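Local coordinates for beta-lactamase-like protein (Novosphingobium pentaromativorans US6-1, PDB 6AUF) that probably hydrolyses beta-lactam antibiotics as a class B3 metallo-beta-lactamase with two zinc ions in its active site, at residues M205-D210 / L242-L247; T178-P183 / L236-Q241. All blocks are in the same frame, centred on the assembly; numbering follows the deposited sequence.

Interaction 1: M205-D210 / L242-L247; sequences MIAYAD and LPCDIL
M205 curls against the CB and CG side of P243: bent at both chi2 and chi3, its chain crosses the proline obliquely, with CG 4.1 Å from P243 CB and the terminal CE near CB and CG of the same ring. This is where a beta-alpha-beta crossover closes in the alpha-beta/beta-alpha sandwich of the metallo-beta-lactamases: strand 203-208, helix 226-241, then the edge strand 246-248, parallel to the first. The backbone of M205 is gripped at both ends. M205 N donates almost straight (177°) to D245 OD2 at 2.9 Å, on the anti lone pair of that oxygen. M205 O accepts from I246 N at 3.0 Å in the carbonyl plane, while D245 N adds only a weak, bent bond. The strand pairing then carries on with A207 N to I246 O, 3.0 Å and nearly straight, the donor standing above the carbonyl plane. I206 and I246 share one face of the sheet, side by side and pointing the same way, CG1 of I206 4.0 Å from CB of I246. On the other face A207 CB meets C244 SG at 3.8 Å, and that sulphur is bonded to C273, so helix 272-292 is tied to this face. Beyond the strand, D210 OD1 holds H107 ND1, a second-shell bond to a zinc ligand. Just before it, A209 CB touches two leucine methyls, 3.7 Å from L247 CD1 and 4.0 Å from L242 CD1.

Interaction 2: T178-P183 / L236-Q241; sequences TVRETP and LSRIAQ
Strand 175-181 of the five-stranded sheet runs out into the loop that carries the zinc ligand H185, and the segment 236-241 of helix 226-241 packs against that exit. R238 makes the main reach. Its chain is extended from CG to NE, which carries the guanidinium past T182 to the carbonyl of E181. There R238 NH1 donates to E181 O at 3.0 Å along a nearly straight path (175°). The oxygen lies in the plane of the guanidinium, yet the donor stands above the plane of the carbonyl. The same NH1 also donates to a water at 2.9 Å, which in turn donates to E181 OE2, so backbone and side chain of one glutamate are both linked to this arginine. The E181 carboxylate has further partners, a salt bridge to R231 and a hydrogen bond to S132. R180, bent at chi2 and chi3, crosses R238 at about a right angle, and R238 CG lies over one face of its guanidinium. R180 NH2 sits 3.0 Å from R238 NE, two donors that do not bond, with the guanidinium planes 46° apart. D166 probably eases this meeting of like charges: it forms a salt bridge with R180 NE and a long, weak ion pair with R238 NH2. Next to these polar groups the contact turns apolar. T182 CB meets I239 CG1 at 3.8 Å, and T182 CG2 lies 4.1 Å from R238 CB, while T182 OG1 hydrogen-bonds S191 OG. With the T182 side chain about 7 Å from that of H107, this is a helix packed on a strand end close to the zinc site of a metallo-beta-lactamase fold.

From the N terminus the chain first lays down 178-183, passes the zinc ligand H185 and strand 190-197, and returns as 205-210. It then enters helix 226-241, in which 236-241 closes the 52-residue loop of interaction 2. Residues 242-247 follow at once and close the 31-residue loop of interaction 1, so the segments alternate and the two contacts cross. Both reach the same five-stranded sheet: interaction 2 sets residues 236-241 of the helix against the exit of strand 175-181, and interaction 1 adds the edge strand beside 203-208. The two meet directly where L242 CD2 packs 3.9 Å from R180 CG.

Interaction 1: M205-D210 / L242-L247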
# COMPACT_ATOMS: atom_id res chain seq x y z
N MET A 205 8.00 14.74 -2.47
CA MET A 205 6.75 14.03 -2.66
C MET A 205 6.97 12.56 -2.34
O MET A 205 7.88 11.93 -2.88
CB MET A 205 6.25 14.20 -4.09
CG MET A 205 5.96 15.63 -4.44
SD MET A 205 4.62 16.28 -3.44
CE MET A 205 3.32 15.08 -3.78
N ILE A 206 6.17 12.05 -1.46
CA ILE A 206 6.15 10.62 -1.16
C ILE A 206 5.06 9.96 -1.99
O ILE A 206 3.96 10.50 -2.19
CB ILE A 206 5.95 10.41 0.35
CG1 ILE A 206 7.21 10.86 1.09
CG2 ILE A 206 5.65 8.95 0.66
CD1 ILE A 206 6.99 11.23 2.50
N ALA A 207 5.39 8.80 -2.53
CA ALA A 207 4.46 7.99 -3.31
C ALA A 207 4.38 6.62 -2.65
O ALA A 207 5.35 5.87 -2.68
CB ALA A 207 4.90 7.89 -4.77
N TYR A 208 3.23 6.32 -2.04
CA TYR A 208 2.93 4.97 -1.57
C TYR A 208 2.30 4.21 -2.73
O TYR A 208 1.07 4.09 -2.87
CB TYR A 208 2.04 5.04 -0.33
CG TYR A 208 1.86 3.72 0.39
CD1 TYR A 208 2.96 2.91 0.71
CD2 TYR A 208 0.58 3.28 0.77
CE1 TYR A 208 2.79 1.70 1.36
CE2 TYR A 208 0.41 2.07 1.42
CZ TYR A 208 1.52 1.28 1.71
OH TYR A 208 1.35 0.09 2.36
N ALA A 209 3.16 3.70 -3.62
CA ALA A 209 2.71 3.02 -4.82
C ALA A 209 2.41 1.57 -4.49
O ALA A 209 3.28 0.85 -3.96
CB ALA A 209 3.74 3.11 -5.94
N ASP A 210 1.19 1.15 -4.77
CA ASP A 210 0.69 -0.18 -4.45
C ASP A 210 1.55 -1.27 -5.09
O ASP A 210 2.28 -1.03 -6.06
CB ASP A 210 -0.75 -0.32 -4.93
CG ASP A 210 -1.44 -1.49 -4.32
OD1 ASP A 210 -0.84 -2.19 -3.47
OD2 ASP A 210 -2.61 -1.71 -4.70
N LEU A 242 3.25 9.00 -11.10
CA LEU A 242 3.06 9.58 -9.78
C LEU A 242 4.17 10.58 -9.48
O LEU A 242 5.34 10.33 -9.81
CB LEU A 242 3.07 8.49 -8.70
CG LEU A 242 2.07 7.35 -8.82
CD1 LEU A 242 2.23 6.36 -7.68
CD2 LEU A 242 0.63 7.93 -8.89
N PRO A 243 3.86 11.72 -8.86
CA PRO A 243 4.92 12.51 -8.22
C PRO A 243 5.58 11.65 -7.16
O PRO A 243 4.92 11.10 -6.28
CB PRO A 243 4.18 13.71 -7.63
CG PRO A 243 2.77 13.25 -7.49
CD PRO A 243 2.52 12.25 -8.57
N CYS A 244 6.91 11.50 -7.27
CA CYS A 244 7.56 10.38 -6.61
C CYS A 244 9.03 10.69 -6.33
O CYS A 244 9.94 10.19 -6.98
CB CYS A 244 7.42 9.14 -7.49
SG CYS A 244 8.06 7.57 -6.87
N ASP A 245 9.28 11.55 -5.34
CA ASP A 245 10.64 11.70 -4.82
C ASP A 245 11.05 10.49 -3.98
O ASP A 245 12.19 10.01 -4.08
CB ASP A 245 10.74 12.97 -3.98
CG ASP A 245 10.76 14.22 -4.82
OD1 ASP A 245 11.64 14.34 -5.70
OD2 ASP A 245 9.88 15.07 -4.59
N ILE A 246 10.14 9.99 -3.16
CA ILE A 246 10.43 8.89 -2.24
C ILE A 246 9.40 7.80 -2.47
O ILE A 246 8.23 7.96 -2.12
CB ILE A 246 10.43 9.35 -0.78
CG1 ILE A 246 11.58 10.32 -0.53
CG2 ILE A 246 10.51 8.15 0.14
CD1 ILE A 246 11.46 11.05 0.78
N LEU A 247 9.84 6.68 -3.03
CA LEU A 247 8.95 5.56 -3.26
C LEU A 247 8.79 4.72 -1.99
O LEU A 247 9.75 4.43 -1.29
CB LEU A 247 9.50 4.68 -4.39
CG LEU A 247 8.69 3.41 -4.62
CD1 LEU A 247 7.30 3.80 -5.11
CD2 LEU A 247 9.39 2.50 -5.61

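Interaction 2: T178-P183 / L236-Q241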
# COMPACT_ATOMS: atom_id res chain seq x y z
N THR A 178 -3.49 12.49 -1.86
CA THR A 178 -4.24 12.43 -3.10
C THR A 178 -4.06 11.05 -3.75
O THR A 178 -2.93 10.55 -3.87
CB THR A 178 -3.84 13.61 -3.99
OG1 THR A 178 -3.68 13.19 -5.35
CG2 THR A 178 -2.54 14.24 -3.47
N VAL A 179 -5.18 10.42 -4.11
CA VAL A 179 -5.26 9.02 -4.52
C VAL A 179 -5.35 8.89 -6.04
O VAL A 179 -5.92 9.73 -6.74
CB VAL A 179 -6.47 8.32 -3.88
CG1 VAL A 179 -7.75 8.72 -4.63
CG2 VAL A 179 -6.30 6.81 -3.90
N ARG A 180 -4.79 7.80 -6.56
CA ARG A 180 -4.93 7.41 -7.94
C ARG A 180 -5.41 5.97 -7.98
O ARG A 180 -4.83 5.11 -7.29
CB ARG A 180 -3.61 7.53 -8.72
CG ARG A 180 -3.09 8.95 -9.01
CD ARG A 180 -4.08 9.88 -9.62
NE ARG A 180 -4.64 9.38 -10.88
CZ ARG A 180 -4.28 9.80 -12.09
NH1 ARG A 180 -3.34 10.72 -12.24
NH2 ARG A 180 -4.87 9.29 -13.18
N GLU A 181 -6.44 5.69 -8.78
CA GLU A 181 -6.76 4.30 -9.10
C GLU A 181 -5.67 3.72 -10.00
O GLU A 181 -5.40 4.24 -11.09
CB GLU A 181 -8.13 4.20 -9.77
CG GLU A 181 -9.26 4.02 -8.76
CD GLU A 181 -10.60 3.71 -9.39
OE1 GLU A 181 -11.54 3.29 -8.67
OE2 GLU A 181 -10.70 3.88 -10.62
N THR A 182 -5.04 2.64 -9.53
CA THR A 182 -3.86 2.05 -10.17
C THR A 182 -4.04 0.54 -10.27
O THR A 182 -3.33 -0.22 -9.60
CB THR A 182 -2.58 2.41 -9.39
OG1 THR A 182 -2.69 1.96 -8.03
CG2 THR A 182 -2.38 3.90 -9.36
N PRO A 183 -4.96 0.06 -11.11
CA PRO A 183 -5.46 -1.32 -10.95
C PRO A 183 -4.59 -2.39 -11.60
O PRO A 183 -5.12 -3.29 -12.25
CB PRO A 183 -6.84 -1.26 -11.62
CG PRO A 183 -7.12 0.22 -11.82
CD PRO A 183 -5.79 0.81 -12.06
N LEU A 236 -0.44 0.69 -14.55
CA LEU A 236 0.99 0.85 -14.79
C LEU A 236 1.29 2.27 -15.22
O LEU A 236 2.29 2.88 -14.79
CB LEU A 236 1.47 -0.13 -15.85
CG LEU A 236 1.26 -1.59 -15.49
CD1 LEU A 236 1.71 -2.50 -16.63
CD2 LEU A 236 2.02 -1.87 -14.21
N SER A 237 0.44 2.83 -16.08
CA SER A 237 0.69 4.16 -16.60
C SER A 237 0.58 5.20 -15.50
O SER A 237 1.42 6.11 -15.42
CB SER A 237 -0.26 4.45 -17.76
OG SER A 237 -0.42 5.85 -17.94
N ARG A 238 -0.42 5.08 -14.63
CA ARG A 238 -0.55 6.03 -13.54
C ARG A 238 0.56 5.88 -12.50
O ARG A 238 1.07 6.88 -11.98
CB ARG A 238 -1.93 5.88 -12.89
CG ARG A 238 -3.05 6.47 -13.79
CD ARG A 238 -4.43 6.05 -13.33
NE ARG A 238 -5.46 6.52 -14.24
CZ ARG A 238 -6.75 6.23 -14.13
NH1 ARG A 238 -7.20 5.48 -13.15
NH2 ARG A 238 -7.60 6.71 -15.02
N ILE A 239 0.94 4.64 -12.18
CA ILE A 239 2.00 4.42 -11.21
C ILE A 239 3.28 5.10 -11.69
O ILE A 239 3.99 5.76 -10.91
CB ILE A 239 2.21 2.91 -10.97
CG1 ILE A 239 1.13 2.35 -10.06
CG2 ILE A 239 3.59 2.65 -10.35
CD1 ILE A 239 1.19 0.84 -9.98
N ALA A 240 3.58 4.97 -12.99
CA ALA A 240 4.85 5.45 -13.51
C ALA A 240 4.93 6.96 -13.49
O ALA A 240 6.04 7.52 -13.50
CB ALA A 240 5.05 4.94 -14.94
N GLN A 241 3.78 7.64 -13.41
CA GLN A 241 3.71 9.09 -13.50
C GLN A 241 3.39 9.76 -12.18
O GLN A 241 3.24 10.99 -12.15
CB GLN A 241 2.67 9.49 -14.56
CG GLN A 241 3.24 9.54 -15.95
CD GLN A 241 2.27 9.03 -16.96
OE1 GLN A 241 2.33 7.85 -17.36
NE2 GLN A 241 1.35 9.89 -17.39
O HOH W 1 -9.95 4.65 -12.81